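Local coordinates for CYTH domain-containing protein (Pyrococcus horikoshii, PDB 2EEN), which is of unknown function but, as a CYTH-domain protein related to class IV adenylate cyclases, probably acts on organic phosphates, as other CYTH proteins do, at residues E16-R19 against E20-F24. Residues are numbered along the deposited sequence; the frame is centred on the assembly and turned at random.
Sequences EKVR and ETFEF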
ATOM      1  N   GLU A  16      10.937  -8.032  34.469  1.00 25.97           N
ATOM      2  CA  GLU A  16      10.598  -9.149  35.343  1.00 28.96           C
ATOM      3  C   GLU A  16       9.262  -8.966  36.042  1.00 27.45           C
ATOM      4  O   GLU A  16       8.498  -9.922  36.182  1.00 28.18           O
ATOM      5  CB  GLU A  16      11.681  -9.361  36.400  1.00 32.72           C
ATOM      6  CG  GLU A  16      12.378 -10.705  36.290  1.00 39.31           C
ATOM      7  CD  GLU A  16      11.409 -11.875  36.289  1.00 42.09           C
ATOM      8  OE1 GLU A  16      10.648 -12.030  37.268  1.00 45.53           O
ATOM      9  OE2 GLU A  16      11.411 -12.646  35.306  1.00 44.72           O
ATOM     10  N   LYS A  17       8.988  -7.742  36.485  1.00 26.26           N
ATOM     11  CA  LYS A  17       7.742  -7.453  37.182  1.00 26.50           C
ATOM     12  C   LYS A  17       6.563  -7.721  36.257  1.00 25.07           C
ATOM     13  O   LYS A  17       5.538  -8.256  36.675  1.00 25.75           O
ATOM     14  CB  LYS A  17       7.731  -6.002  37.674  1.00 27.95           C
ATOM     15  CG  LYS A  17       6.589  -5.689  38.632  1.00 31.70           C
ATOM     16  CD  LYS A  17       6.743  -4.366  39.366  1.00 34.66           C
ATOM     17  CE  LYS A  17       5.649  -4.175  40.407  1.00 37.54           C
ATOM     18  NZ  LYS A  17       5.757  -2.810  40.989  1.00 40.54           N
ATOM     19  N   VAL A  18       6.715  -7.373  34.987  1.00 23.53           N
ATOM     20  CA  VAL A  18       5.647  -7.618  34.036  1.00 21.99           C
ATOM     21  C   VAL A  18       5.435  -9.116  33.859  1.00 23.02           C
ATOM     22  O   VAL A  18       4.298  -9.590  33.815  1.00 24.51           O
ATOM     23  CB  VAL A  18       5.969  -6.987  32.670  1.00 20.49           C
ATOM     24  CG1 VAL A  18       5.080  -7.580  31.594  1.00 18.20           C
ATOM     25  CG2 VAL A  18       5.770  -5.483  32.751  1.00 17.31           C
ATOM     26  N   ARG A  19       6.529  -9.865  33.763  1.00 23.75           N
ATOM     27  CA  ARG A  19       6.434 -11.308  33.571  1.00 27.13           C
ATOM     28  C   ARG A  19       5.762 -11.998  34.751  1.00 28.31           C
ATOM     29  O   ARG A  19       5.123 -13.042  34.587  1.00 28.92           O
ATOM     30  CB  ARG A  19       7.822 -11.910  33.343  1.00 26.94           C
ATOM     31  CG  ARG A  19       8.546 -11.369  32.123  1.00 28.03           C
ATOM     32  CD  ARG A  19       9.752 -12.229  31.778  1.00 32.28           C
ATOM     33  NE  ARG A  19      10.546 -11.654  30.696  1.00 34.02           N
ATOM     34  CZ  ARG A  19      11.609 -10.878  30.880  1.00 35.62           C
ATOM     35  NH1 ARG A  19      12.015 -10.581  32.108  1.00 36.68           N
ATOM     36  NH2 ARG A  19      12.262 -10.395  29.835  1.00 36.47           N
ATOM     37  N   GLU A  20       5.901 -11.407  35.933  1.00 29.27           N
ATOM     38  CA  GLU A  20       5.312 -11.958  37.151  1.00 31.08           C
ATOM     39  C   GLU A  20       3.970 -11.310  37.505  1.00 31.01           C
ATOM     40  O   GLU A  20       3.386 -11.607  38.547  1.00 32.71           O
ATOM     41  CB  GLU A  20       6.289 -11.784  38.318  1.00 34.78           C
ATOM     42  CG  GLU A  20       7.597 -12.555  38.162  1.00 39.47           C
ATOM     43  CD  GLU A  20       7.437 -14.045  38.414  1.00 42.69           C
ATOM     44  OE1 GLU A  20       6.522 -14.658  37.823  1.00 46.29           O
ATOM     45  OE2 GLU A  20       8.233 -14.608  39.199  1.00 45.56           O
ATOM     46  N   THR A  21       3.472 -10.432  36.641  1.00 27.92           N
ATOM     47  CA  THR A  21       2.206  -9.761  36.914  1.00 25.68           C
ATOM     48  C   THR A  21       1.147 -10.036  35.859  1.00 24.99           C
ATOM     49  O   THR A  21      -0.048 -10.085  36.158  1.00 25.73           O
ATOM     50  CB  THR A  21       2.384  -8.231  36.982  1.00 26.65           C
ATOM     51  OG1 THR A  21       3.317  -7.899  38.015  1.00 26.18           O
ATOM     52  CG2 THR A  21       1.050  -7.553  37.262  1.00 26.49           C
ATOM     53  N   PHE A  22       1.589 -10.215  34.622  1.00 22.63           N
ATOM     54  CA  PHE A  22       0.654 -10.420  33.533  1.00 20.49           C
ATOM     55  C   PHE A  22       0.855 -11.670  32.708  1.00 18.33           C
ATOM     56  O   PHE A  22       1.947 -12.223  32.617  1.00 20.09           O
ATOM     57  CB  PHE A  22       0.694  -9.211  32.599  1.00 20.66           C
ATOM     58  CG  PHE A  22       0.405  -7.911  33.280  1.00 20.20           C
ATOM     59  CD1 PHE A  22      -0.868  -7.633  33.768  1.00 21.00           C
ATOM     60  CD2 PHE A  22       1.408  -6.958  33.436  1.00 22.15           C
ATOM     61  CE1 PHE A  22      -1.144  -6.420  34.399  1.00 23.45           C
ATOM     62  CE2 PHE A  22       1.145  -5.747  34.061  1.00 22.39           C
ATOM     63  CZ  PHE A  22      -0.132  -5.476  34.545  1.00 23.28           C
ATOM     64  N   GLU A  23      -0.242 -12.082  32.091  1.00 18.57           N
ATOM     65  CA  GLU A  23      -0.302 -13.236  31.223  1.00 19.48           C
ATOM     66  C   GLU A  23       0.554 -12.966  29.990  1.00 18.86           C
ATOM     67  O   GLU A  23       0.368 -11.950  29.311  1.00 18.59           O
ATOM     68  CB  GLU A  23      -1.754 -13.441  30.797  1.00 20.84           C
ATOM     69  CG  GLU A  23      -2.008 -14.627  29.905  1.00 26.10           C
ATOM     70  CD  GLU A  23      -2.389 -15.860  30.689  1.00 29.52           C
ATOM     71  OE1 GLU A  23      -2.172 -15.882  31.922  1.00 30.68           O
ATOM     72  OE2 GLU A  23      -2.906 -16.808  30.067  1.00 32.15           O
ATOM     73  N   PHE A  24       1.491 -13.864  29.712  1.00 18.76           N
ATOM     74  CA  PHE A  24       2.350 -13.737  28.544  1.00 19.29           C
ATOM     75  C   PHE A  24       1.530 -14.174  27.343  1.00 20.03           C
ATOM     76  O   PHE A  24       0.845 -15.197  27.384  1.00 21.02           O
ATOM     77  CB  PHE A  24       3.588 -14.635  28.685  1.00 19.28           C
ATOM     78  CG  PHE A  24       4.431 -14.719  27.438  1.00 19.64           C
ATOM     79  CD1 PHE A  24       5.055 -13.586  26.919  1.00 20.14           C
ATOM     80  CD2 PHE A  24       4.609 -15.935  26.787  1.00 22.45           C
ATOM     81  CE1 PHE A  24       5.843 -13.663  25.772  1.00 21.34           C
ATOM     82  CE2 PHE A  24       5.396 -16.024  25.639  1.00 21.93           C
ATOM     83  CZ  PHE A  24       6.014 -14.885  25.131  1.00 20.78           C
TER
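Two backbone N-H groups grip the carbonyl oxygen of Val18 as helix 12-19 ends. Phe22 N donates to Val18 O at 2.9 Å, nearly straight at 160°, while Thr21 N reaches the same Val18 O at 3.1 Å from above the carbonyl plane. Glu20 N closes on Glu16 O, two residues before Val18, at 3.0 Å in a more bent bond and only weakly on Lys17 O. The main donor to Lys17 O is the hydroxyl of Thr21, OG1 to O 2.6 Å, standing in for Thr21 N, whose angle to that oxygen is poor; with OG1 beside its own backbone N (chi1 -59°), threonine turns its short polar arm back onto the last helical turn. Its methyl CG2 lies 3.5 Å above the centre of the Phe22 ring. Buried Val18 meets partly exposed Phe22, CG1 to CD2 4.2 Å, and both touch Ile122 and Leu160, an apolar setting that suits a branched aliphatic and an aromatic. The exposed Glu16 and Glu20 side chains run alongside each other, carboxylate planes nearly perpendicular (79°), a like-charge approach that solvent probably screens. Together these bonds cap the C-terminus of helix 12-19, where the chain passes into strand 23-36 of the antiparallel CYTH sheet.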